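Local coordinates for protein carboxypeptidase D (Drosophila melanogaster, PDB 3MN8) that removes C-terminal arginine or lysine residues from peptides and proteins as a zinc-dependent carboxypeptidase that processes growth factors, peptide hormones and neuropeptides, at residues Leu78-Asn83 / Ile137-Thr142; Val385-Phe390 / Leu412-Ala417; Tyr225-Ser230 / Met289-Tyr294. All blocks are in the same frame, centred on the assembly; numbering follows the deposited sequence.

Contact 1. Residues Leu78-Asn83 / Ile137-Thr142. With NAG (2-acetamido-2-deoxy-beta-D-glucopyranose), chain E.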
loop_
_atom_site.group_PDB
_atom_site.type_symbol
_atom_site.label_atom_id
_atom_site.label_comp_id
_atom_site.label_asym_id
_atom_site.label_seq_id
_atom_site.Cartn_x
_atom_site.Cartn_y
_atom_site.Cartn_z
ATOM N N LEU A 78 9.268 7.045 5.702
ATOM C CA LEU A 78 10.608 6.490 5.665
ATOM C C LEU A 78 10.723 5.553 4.494
ATOM O O LEU A 78 10.007 4.557 4.428
ATOM C CB LEU A 78 10.931 5.722 6.948
ATOM C CG LEU A 78 12.394 5.269 7.098
ATOM C CD1 LEU A 78 13.306 6.458 7.407
ATOM C CD2 LEU A 78 12.565 4.188 8.174
ATOM N N GLN A 79 11.626 5.879 3.578
ATOM C CA GLN A 79 12.009 4.980 2.494
ATOM C C GLN A 79 13.155 4.052 2.876
ATOM O O GLN A 79 14.138 4.479 3.473
ATOM C CB GLN A 79 12.437 5.779 1.272
ATOM C CG GLN A 79 13.206 4.980 0.271
ATOM C CD GLN A 79 13.782 5.859 -0.800
ATOM O OE1 GLN A 79 13.997 7.050 -0.586
ATOM N NE2 GLN A 79 14.044 5.280 -1.964
ATOM N N ILE A 80 13.018 2.783 2.501
ATOM C CA ILE A 80 14.059 1.777 2.666
ATOM C C ILE A 80 14.344 1.154 1.310
ATOM O O ILE A 80 13.425 0.692 0.631
ATOM C CB ILE A 80 13.592 0.666 3.603
ATOM C CG1 ILE A 80 13.276 1.251 4.984
ATOM C CG2 ILE A 80 14.638 -0.438 3.670
ATOM C CD1 ILE A 80 12.497 0.341 5.897
ATOM N N SER A 81 15.610 1.137 0.908
ATOM C CA SER A 81 15.970 0.624 -0.407
ATOM C C SER A 81 17.383 0.079 -0.413
ATOM O O SER A 81 18.151 0.329 0.516
ATOM C CB SER A 81 15.870 1.741 -1.429
ATOM O OG SER A 81 16.680 2.824 -1.026
ATOM N N ARG A 82 17.731 -0.662 -1.464
ATOM C CA ARG A 82 19.108 -1.125 -1.637
ATOM C C ARG A 82 20.000 0.103 -1.598
ATOM O O ARG A 82 20.998 0.143 -0.872
ATOM C CB ARG A 82 19.268 -1.888 -2.963
ATOM C CG ARG A 82 20.696 -2.330 -3.316
ATOM C CD ARG A 82 20.781 -3.830 -3.571
ATOM N NE ARG A 82 21.202 -4.155 -4.927
ATOM C CZ ARG A 82 21.646 -5.348 -5.332
ATOM N NH1 ARG A 82 21.995 -5.516 -6.601
ATOM N NH2 ARG A 82 21.751 -6.371 -4.490
ATOM N N ASN A 83 19.608 1.120 -2.362
ATOM C CA ASN A 83 20.354 2.369 -2.420
ATOM C C ASN A 83 19.433 3.565 -2.443
ATOM O O ASN A 83 18.813 3.855 -3.461
ATOM C CB ASN A 83 21.243 2.398 -3.658
ATOM C CG ASN A 83 21.725 3.803 -4.000
ATOM O OD1 ASN A 83 21.934 4.637 -3.115
ATOM N ND2 ASN A 83 21.908 4.069 -5.295
ATOM N N ILE A 137 10.830 0.468 -0.696
ATOM C CA ILE A 137 9.774 0.441 0.282
ATOM C C ILE A 137 9.606 1.750 1.056
ATOM O O ILE A 137 10.574 2.310 1.576
ATOM C CB ILE A 137 9.989 -0.714 1.245
ATOM C CG1 ILE A 137 9.970 -2.057 0.483
ATOM C CG2 ILE A 137 8.951 -0.663 2.356
ATOM C CD1 ILE A 137 10.574 -3.242 1.271
ATOM N N TYR A 138 8.363 2.227 1.126
ATOM C CA TYR A 138 8.010 3.427 1.886
ATOM C C TYR A 138 6.992 3.147 3.003
ATOM O O TYR A 138 5.919 2.563 2.764
ATOM C CB TYR A 138 7.434 4.493 0.961
ATOM C CG TYR A 138 8.385 4.979 -0.096
ATOM C CD1 TYR A 138 8.624 4.233 -1.233
ATOM C CD2 TYR A 138 9.029 6.197 0.040
ATOM C CE1 TYR A 138 9.480 4.687 -2.206
ATOM C CE2 TYR A 138 9.882 6.659 -0.924
ATOM C CZ TYR A 138 10.106 5.902 -2.047
ATOM O OH TYR A 138 10.972 6.341 -3.027
ATOM N N LEU A 139 7.331 3.588 4.214
ATOM C CA LEU A 139 6.500 3.363 5.392
ATOM C C LEU A 139 5.971 4.673 5.990
ATOM O O LEU A 139 6.742 5.576 6.360
ATOM C CB LEU A 139 7.272 2.568 6.450
ATOM C CG LEU A 139 7.975 1.289 5.986
ATOM C CD1 LEU A 139 8.674 0.607 7.167
ATOM C CD2 LEU A 139 6.978 0.349 5.308
ATOM N N VAL A 140 4.645 4.763 6.071
ATOM C CA VAL A 140 3.963 5.911 6.650
ATOM C C VAL A 140 3.124 5.452 7.853
ATOM O O VAL A 140 1.927 5.155 7.718
ATOM C CB VAL A 140 3.049 6.597 5.608
ATOM C CG1 VAL A 140 2.519 7.934 6.138
ATOM C CG2 VAL A 140 3.790 6.793 4.286
ATOM N N PRO A 141 3.755 5.379 9.035
ATOM C CA PRO A 141 3.097 4.964 10.283
ATOM C C PRO A 141 1.797 5.725 10.580
ATOM O O PRO A 141 0.830 5.125 11.051
ATOM C CB PRO A 141 4.155 5.275 11.351
ATOM C CG PRO A 141 5.436 5.157 10.637
ATOM C CD PRO A 141 5.188 5.655 9.240
ATOM N N THR A 142 1.780 7.031 10.334
ATOM C CA THR A 142 0.554 7.809 10.488
ATOM C C THR A 142 0.336 8.788 9.347
ATOM O O THR A 142 1.285 9.316 8.747
ATOM C CB THR A 142 0.485 8.595 11.815
ATOM O OG1 THR A 142 -0.755 9.311 11.863
ATOM C CG2 THR A 142 1.606 9.601 11.907
HETATM C C1 NAG E . 21.618 -7.271 -1.159
HETATM C C2 NAG E . 22.165 -8.629 -1.599
HETATM C C3 NAG E . 23.583 -8.890 -1.106
HETATM C C4 NAG E . 24.456 -7.649 -1.280
HETATM C C5 NAG E . 23.739 -6.417 -0.748
HETATM C C6 NAG E . 24.563 -5.168 -0.995
HETATM C C7 NAG E . 21.003 -10.151 0.021
HETATM C C8 NAG E . 21.211 -9.237 1.202
HETATM N N2 NAG E . 21.263 -9.709 -1.216
HETATM O O3 NAG E . 24.121 -9.981 -1.829
HETATM O O4 NAG E . 25.687 -7.806 -0.604
HETATM O O5 NAG E . 22.530 -6.245 -1.439
HETATM O O6 NAG E . 24.463 -4.864 -2.370
HETATM O O7 NAG E . 20.582 -11.292 0.210
#

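Contact 2. Residues Val385-Phe390 / Leu412-Ala417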
loop_
_atom_site.group_PDB
_atom_site.type_symbol
_atom_site.label_atom_id
_atom_site.label_comp_id
_atom_site.label_asym_id
_atom_site.label_seq_id
_atom_site.Cartn_x
_atom_site.Cartn_y
_atom_site.Cartn_z
ATOM N N VAL A 385 0.247 -9.799 -23.907
ATOM C CA VAL A 385 0.510 -8.431 -23.493
ATOM C C VAL A 385 0.906 -7.608 -24.704
ATOM O O VAL A 385 1.613 -8.104 -25.585
ATOM C CB VAL A 385 1.652 -8.387 -22.464
ATOM C CG1 VAL A 385 1.683 -7.050 -21.772
ATOM C CG2 VAL A 385 1.489 -9.510 -21.458
ATOM N N HIS A 386 0.441 -6.362 -24.761
ATOM C CA HIS A 386 0.890 -5.427 -25.793
ATOM C C HIS A 386 0.967 -4.001 -25.287
ATOM O O HIS A 386 0.368 -3.664 -24.260
ATOM C CB HIS A 386 0.028 -5.514 -27.066
ATOM C CG HIS A 386 -1.294 -4.800 -26.984
ATOM N ND1 HIS A 386 -1.756 -4.182 -25.847
ATOM C CD2 HIS A 386 -2.259 -4.632 -27.924
ATOM C CE1 HIS A 386 -2.944 -3.650 -26.088
ATOM N NE2 HIS A 386 -3.269 -3.908 -27.338
ATOM N N ALA A 387 1.694 -3.164 -26.020
ATOM C CA ALA A 387 1.946 -1.802 -25.581
ATOM C C ALA A 387 1.574 -0.810 -26.661
ATOM O O ALA A 387 1.690 -1.088 -27.858
ATOM C CB ALA A 387 3.414 -1.633 -25.180
ATOM N N SER A 388 1.122 0.359 -26.234
ATOM C CA SER A 388 0.815 1.408 -27.181
ATOM C C SER A 388 1.156 2.773 -26.593
ATOM O O SER A 388 1.355 2.920 -25.378
ATOM C CB SER A 388 -0.656 1.342 -27.572
ATOM O OG SER A 388 -1.481 1.406 -26.421
ATOM N N ALA A 389 1.238 3.764 -27.472
ATOM C CA ALA A 389 1.558 5.130 -27.089
ATOM C C ALA A 389 1.253 6.066 -28.256
ATOM O O ALA A 389 1.434 5.709 -29.422
ATOM C CB ALA A 389 3.033 5.245 -26.673
ATOM N N PHE A 390 0.781 7.263 -27.932
ATOM C CA PHE A 390 0.514 8.288 -28.932
ATOM C C PHE A 390 1.776 8.570 -29.750
ATOM O O PHE A 390 2.865 8.719 -29.196
ATOM C CB PHE A 390 0.018 9.561 -28.236
ATOM C CG PHE A 390 -0.194 10.728 -29.159
ATOM C CD1 PHE A 390 0.682 11.804 -29.151
ATOM C CD2 PHE A 390 -1.272 10.760 -30.023
ATOM C CE1 PHE A 390 0.490 12.890 -30.000
ATOM C CE2 PHE A 390 -1.468 11.842 -30.872
ATOM C CZ PHE A 390 -0.584 12.907 -30.860
ATOM N N LEU A 412 9.840 -8.446 -19.785
ATOM C CA LEU A 412 9.150 -8.445 -21.062
ATOM C C LEU A 412 9.120 -7.012 -21.556
ATOM O O LEU A 412 8.451 -6.165 -20.974
ATOM C CB LEU A 412 7.724 -8.984 -20.901
ATOM C CG LEU A 412 6.884 -9.168 -22.171
ATOM C CD1 LEU A 412 7.407 -10.325 -22.993
ATOM C CD2 LEU A 412 5.420 -9.391 -21.835
ATOM N N ASP A 413 9.865 -6.740 -22.622
ATOM C CA ASP A 413 10.041 -5.372 -23.105
ATOM C C ASP A 413 9.312 -5.141 -24.409
ATOM O O ASP A 413 8.824 -6.072 -25.040
ATOM C CB ASP A 413 11.525 -5.052 -23.322
ATOM C CG ASP A 413 12.330 -5.074 -22.039
ATOM O OD1 ASP A 413 11.740 -5.177 -20.941
ATOM O OD2 ASP A 413 13.567 -4.974 -22.141
ATOM N N PHE A 414 9.274 -3.882 -24.814
ATOM C CA PHE A 414 8.645 -3.495 -26.055
ATOM C C PHE A 414 9.437 -2.400 -26.754
ATOM O O PHE A 414 9.848 -1.419 -26.125
ATOM C CB PHE A 414 7.222 -3.012 -25.790
ATOM C CG PHE A 414 6.336 -4.068 -25.204
ATOM C CD1 PHE A 414 6.247 -4.223 -23.828
ATOM C CD2 PHE A 414 5.598 -4.916 -26.026
ATOM C CE1 PHE A 414 5.429 -5.198 -23.276
ATOM C CE2 PHE A 414 4.780 -5.898 -25.487
ATOM C CZ PHE A 414 4.692 -6.039 -24.108
ATOM N N LYS A 415 9.669 -2.592 -28.050
ATOM C CA LYS A 415 10.090 -1.506 -28.923
ATOM C C LYS A 415 8.920 -1.087 -29.817
ATOM O O LYS A 415 8.252 -1.925 -30.430
ATOM C CB LYS A 415 11.313 -1.889 -29.758
ATOM C CG LYS A 415 12.563 -2.078 -28.933
ATOM C CD LYS A 415 13.817 -1.980 -29.788
ATOM C CE LYS A 415 15.068 -1.795 -28.927
ATOM N NZ LYS A 415 16.272 -1.480 -29.758
ATOM N N LEU A 416 8.672 0.217 -29.859
ATOM C CA LEU A 416 7.591 0.783 -30.654
ATOM C C LEU A 416 8.166 1.711 -31.696
ATOM O O LEU A 416 9.073 2.494 -31.397
ATOM C CB LEU A 416 6.638 1.589 -29.773
ATOM C CG LEU A 416 6.062 0.915 -28.533
ATOM C CD1 LEU A 416 5.066 1.835 -27.820
ATOM C CD2 LEU A 416 5.411 -0.386 -28.931
ATOM N N ALA A 417 7.633 1.628 -32.914
ATOM C CA ALA A 417 8.068 2.504 -33.993
ATOM C C ALA A 417 7.163 3.722 -34.026
ATOM O O ALA A 417 5.991 3.626 -33.689
ATOM C CB ALA A 417 8.040 1.775 -35.315
#

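Contact 3. Residues Tyr225-Ser230 / Met289-Tyr294. With GEM ((2-guanidinoethylmercapto)succinic acid), chain G.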
loop_
_atom_site.group_PDB
_atom_site.type_symbol
_atom_site.label_atom_id
_atom_site.label_comp_id
_atom_site.label_asym_id
_atom_site.label_seq_id
_atom_site.Cartn_x
_atom_site.Cartn_y
_atom_site.Cartn_z
ATOM N N TYR A 225 -10.591 -5.023 -0.332
ATOM C CA TYR A 225 -10.031 -4.585 -1.607
ATOM C C TYR A 225 -11.102 -3.875 -2.404
ATOM O O TYR A 225 -12.289 -4.007 -2.093
ATOM C CB TYR A 225 -9.527 -5.798 -2.398
ATOM C CG TYR A 225 -10.545 -6.915 -2.521
ATOM C CD1 TYR A 225 -10.714 -7.846 -1.504
ATOM C CD2 TYR A 225 -11.328 -7.038 -3.649
ATOM C CE1 TYR A 225 -11.638 -8.873 -1.612
ATOM C CE2 TYR A 225 -12.256 -8.060 -3.769
ATOM C CZ TYR A 225 -12.406 -8.976 -2.748
ATOM O OH TYR A 225 -13.329 -9.996 -2.861
ATOM N N PRO A 226 -10.692 -3.130 -3.441
ATOM C CA PRO A 226 -11.573 -2.371 -4.346
ATOM C C PRO A 226 -12.647 -3.221 -5.060
ATOM O O PRO A 226 -12.498 -4.444 -5.214
ATOM C CB PRO A 226 -10.595 -1.786 -5.378
ATOM C CG PRO A 226 -9.277 -1.740 -4.673
ATOM C CD PRO A 226 -9.265 -2.921 -3.740
ATOM N N TYR A 227 -13.735 -2.582 -5.483
ATOM C CA TYR A 227 -14.000 -1.184 -5.203
ATOM C C TYR A 227 -14.779 -1.062 -3.895
ATOM O O TYR A 227 -15.383 -2.039 -3.423
ATOM C CB TYR A 227 -14.842 -0.571 -6.325
ATOM C CG TYR A 227 -14.153 -0.396 -7.655
ATOM C CD1 TYR A 227 -13.096 0.501 -7.804
ATOM C CD2 TYR A 227 -14.595 -1.091 -8.776
ATOM C CE1 TYR A 227 -12.486 0.684 -9.025
ATOM C CE2 TYR A 227 -13.988 -0.920 -9.997
ATOM C CZ TYR A 227 -12.931 -0.031 -10.114
ATOM O OH TYR A 227 -12.320 0.142 -11.328
ATOM N N ASP A 228 -14.777 0.148 -3.333
ATOM C CA ASP A 228 -15.472 0.453 -2.080
ATOM C C ASP A 228 -16.860 1.015 -2.365
ATOM O O ASP A 228 -17.680 1.167 -1.459
ATOM C CB ASP A 228 -14.670 1.467 -1.249
ATOM C CG ASP A 228 -13.534 0.816 -0.443
ATOM O OD1 ASP A 228 -13.527 -0.428 -0.315
ATOM O OD2 ASP A 228 -12.653 1.551 0.075
ATOM N N ASN A 229 -17.117 1.337 -3.627
ATOM C CA ASN A 229 -18.414 1.894 -4.011
ATOM C C ASN A 229 -18.816 1.545 -5.450
ATOM O O ASN A 229 -18.049 0.906 -6.180
ATOM C CB ASN A 229 -18.448 3.413 -3.779
ATOM C CG ASN A 229 -17.650 4.191 -4.814
ATOM O OD1 ASN A 229 -16.993 3.619 -5.700
ATOM N ND2 ASN A 229 -17.704 5.515 -4.707
ATOM N N SER A 230 -20.017 1.964 -5.849
ATOM C CA SER A 230 -20.496 1.691 -7.201
ATOM C C SER A 230 -21.443 2.772 -7.691
ATOM O O SER A 230 -21.869 3.624 -6.913
ATOM C CB SER A 230 -21.187 0.328 -7.249
ATOM O OG SER A 230 -22.364 0.333 -6.473
ATOM N N MET A 289 -9.059 6.442 -0.039
ATOM C CA MET A 289 -7.723 6.416 -0.618
ATOM C C MET A 289 -7.498 5.157 -1.464
ATOM O O MET A 289 -6.844 5.208 -2.502
ATOM C CB MET A 289 -6.682 6.503 0.500
ATOM C CG MET A 289 -5.242 6.551 0.038
ATOM S SD MET A 289 -4.169 7.023 1.416
ATOM C CE MET A 289 -4.420 5.672 2.580
ATOM N N GLN A 290 -8.049 4.033 -1.010
ATOM C CA GLN A 290 -7.865 2.746 -1.680
ATOM C C GLN A 290 -8.224 2.865 -3.143
ATOM O O GLN A 290 -7.391 2.704 -4.023
ATOM C CB GLN A 290 -8.747 1.668 -1.041
ATOM C CG GLN A 290 -8.582 0.292 -1.657
ATOM C CD GLN A 290 -9.685 -0.681 -1.243
ATOM O OE1 GLN A 290 -9.539 -1.425 -0.270
ATOM N NE2 GLN A 290 -10.795 -0.681 -1.988
ATOM N N ASP A 291 -9.489 3.149 -3.407
ATOM C CA ASP A 291 -9.944 3.188 -4.786
ATOM C C ASP A 291 -9.256 4.313 -5.547
ATOM O O ASP A 291 -9.163 4.266 -6.778
ATOM C CB ASP A 291 -11.477 3.296 -4.869
ATOM C CG ASP A 291 -12.180 1.990 -4.486
ATOM O OD1 ASP A 291 -11.492 1.036 -4.051
ATOM O OD2 ASP A 291 -13.421 1.912 -4.625
ATOM N N PHE A 292 -8.768 5.316 -4.817
ATOM C CA PHE A 292 -8.105 6.432 -5.474
ATOM C C PHE A 292 -6.779 5.984 -6.094
ATOM O O PHE A 292 -6.462 6.334 -7.236
ATOM C CB PHE A 292 -7.895 7.612 -4.537
ATOM C CG PHE A 292 -6.985 8.653 -5.098
ATOM C CD1 PHE A 292 -7.498 9.696 -5.845
ATOM C CD2 PHE A 292 -5.608 8.580 -4.902
ATOM C CE1 PHE A 292 -6.661 10.665 -6.392
ATOM C CE2 PHE A 292 -4.768 9.543 -5.433
ATOM C CZ PHE A 292 -5.292 10.585 -6.184
ATOM N N ASN A 293 -6.023 5.188 -5.351
ATOM C CA ASN A 293 -4.828 4.560 -5.900
ATOM C C ASN A 293 -5.075 3.854 -7.241
ATOM O O ASN A 293 -4.370 4.088 -8.230
ATOM C CB ASN A 293 -4.235 3.577 -4.887
ATOM C CG ASN A 293 -3.359 4.268 -3.840
ATOM O OD1 ASN A 293 -2.127 4.314 -3.968
ATOM N ND2 ASN A 293 -3.995 4.807 -2.799
ATOM N N TYR A 294 -6.091 3.003 -7.271
ATOM C CA TYR A 294 -6.321 2.147 -8.427
ATOM C C TYR A 294 -6.773 2.949 -9.638
ATOM O O TYR A 294 -6.283 2.749 -10.751
ATOM C CB TYR A 294 -7.348 1.059 -8.085
ATOM C CG TYR A 294 -7.575 0.042 -9.184
ATOM C CD1 TYR A 294 -6.536 -0.788 -9.625
ATOM C CD2 TYR A 294 -8.835 -0.103 -9.775
ATOM C CE1 TYR A 294 -6.747 -1.728 -10.631
ATOM C CE2 TYR A 294 -9.059 -1.038 -10.777
ATOM C CZ TYR A 294 -8.013 -1.849 -11.205
ATOM O OH TYR A 294 -8.239 -2.782 -12.202
HETATM C C8 GEM G . -13.848 1.750 6.536
HETATM S S7 GEM G . -12.575 1.506 5.329
HETATM C C6 GEM G . -12.661 -0.249 5.117
HETATM C C5 GEM G . -14.058 -0.758 4.770
HETATM N N3 GEM G . -14.366 -0.309 3.422
HETATM C C1 GEM G . -15.539 -0.387 2.801
HETATM N N4 GEM G . -15.673 0.068 1.562
HETATM N N2 GEM G . -16.587 -0.918 3.422
HETATM C C9 GEM G . -14.078 3.234 6.649
HETATM O O14 GEM G . -13.321 3.998 6.010
HETATM O O15 GEM G . -15.014 3.651 7.364
HETATM C C10 GEM G . -13.525 1.112 7.898
HETATM C C11 GEM G . -12.383 1.728 8.695
HETATM O O12 GEM G . -11.513 0.948 9.155
HETATM O O13 GEM G . -12.358 2.969 8.901
#

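Contact 1. Residues Leu78-Asn83 / Ile137-Thr142
Leu78 to Ile80 pair with Ile137 to Leu139 as neighbouring antiparallel strands, the axes of strands 78-80 and 137-140 approaching to 4.6 Å with 156° between their N-to-C directions. Leu78 faces Leu139, and Ile80 faces Ile137, as hydrogen-bonded pairs; the shortest of the four backbone bonds runs from Ile80 N to Ile137 O at 2.7 Å. Between them Gln79 and Tyr138 form a non-hydrogen-bonded pair with CA atoms 4.3 Å apart; Gln79 CA also makes a CA-H...O contact with Ile137 O. Their side chains lie side by side and point the same way, amide and ring planes 18° apart. With CG anti to the backbone N (chi1 163°) and the chain extended beyond it, Gln79 sets CG over one face of the Tyr138 ring, toward the rim, in a CH-pi contact 4.2 Å from the centroid. The polar ends go to other partners: Gln79 OE1 bonds to His64 and Tyr138 OH to Lys208. An alanine in place of Gln79 would probably uncover that part of the ring face and leave His64 without its amide partner. On the other sheet face, Ile80 CD1 meets Leu139 CD1 at 4.0 Å, while Leu78 and Leu139 both pack on Ala115 of helix 106-121. Past the strand end, poorly ordered Arg82 has NH2 modelled 3.2 Å from O5 of the N-acetylglucosamine, a tentative hydrogen bond. Such strand pairing builds the alpha/beta catalytic domain of M14 zinc carboxypeptidases, a mixed eight-stranded sheet flanked by helices.

Contact 2. Residues Val385-Phe390 / Leu412-Ala417
Phe414 and Ala387 meet at the middle of a largely apolar contact between strand 385-388 and the 412-417 segment; the end-to-end directions of 385-389 and 412-416 are 33° apart. The aromatic contacts centre on the Phe414 ring. Ala387 CB sits over one of its faces as a CH-pi partner, 4.0 Å from the centroid and displaced toward the CG end of the rim; chi1 of -62° sets that CG anti to the carbonyl carbon. The Val385 and Phe414 side chains cross at about a right angle, CG1 of Val385 touching CZ of Phe414 at 3.9 Å.

The aliphatic contacts flank the ring. On one side Leu412 CD2 reaches Val385 CB at 3.9 Å; on the other, Leu416 CD1 meets Ala389 CB at 4.1 Å. Val343 of strand 339-344 touches both Ala387 and Leu416, and Val356 of strand 355-358 touches Val385 and Ala387, so the cluster continues into both sheets.

Two backbone carbonyls also take part: Val385 O lies at the Phe414 ring edge, near its plane, and Leu416 CD2 approaches Ala387 O at 3.9 Å.

The two strands belong to different sheets, three-stranded and four-stranded, whose side chains face each other here, as part of the apolar interior of the all-beta, transthyretin-like C-terminal domain.

Contact 3. Residues Tyr225-Ser230 / Met289-Tyr294
Residues 225-230 leave strand 222-225 as an irregular loop that runs past helix 289-294, coming closest where the CA atoms of Pro226 and Asp291 stand 5.8 Å apart; the peptide bond before Tyr227 is cis. In this M14 zinc carboxypeptidase fold the loop contributes Asp228 to the pocket of the bound inhibitor (2-guanidinoethylmercapto)succinic acid, at its guanidino end, probably the site of a basic C-terminal side chain. Asp291 holds the loop from the helix. Its OD2 takes the Asp228 N-H on the syn side in a nearly straight bond (173°), while OD1 receives Gln290 NE2 at 2.8 Å, nearly along its C-O axis and in the plane of the Gln290 amide, which probably limits rotation of the carboxylate. OD2 also lies 3.3 Å from Tyr227 CB, and the carboxylate meets the edge of the Tyr227 ring with its plane 83° from that of the ring. Gln290, extended with CG anti to its backbone N (chi1 -178°), crosses the Pro226 ring obliquely, its NE2 and CD coming against Pro226 CD, and its OE1 bonds to Thr303. Farther along the helix, Tyr294 meets Tyr227 of the loop, the side chains crossing at about a right angle and Tyr227 OH coming to the edge of the Tyr294 ring; Tyr294 OH is taken by Asp244. Asp228 OD2 and Asp291 OD1, 4.3 Å apart, bring two acidic groups together, which may make this end of the pocket more attractive to a cation. Asp228 OD1 stands 2.9 Å from N4 of the inhibitor.

How the contacts relate
Contacts 1 and 3 share the catalytic domain, on opposite sides of the chain's centre, with their centres about 23 Å apart and nearest atoms about 8 Å apart. Contact 1 lies within the central sheet, away from the catalytic site, whereas contact 3 supplies Asp228 to the inhibitor pocket: the Asp228 side chain is about 10 Å from the bound zinc, which His101, Glu104 and His217 hold, and about 9 Å from the side chain of Glu305, the predicted proton donor/acceptor. Contact 2 belongs to the later transthyretin-like domain. Its centre is about 31 Å from that of contact 1 and about 28 Å from that of contact 3, and it touches neither.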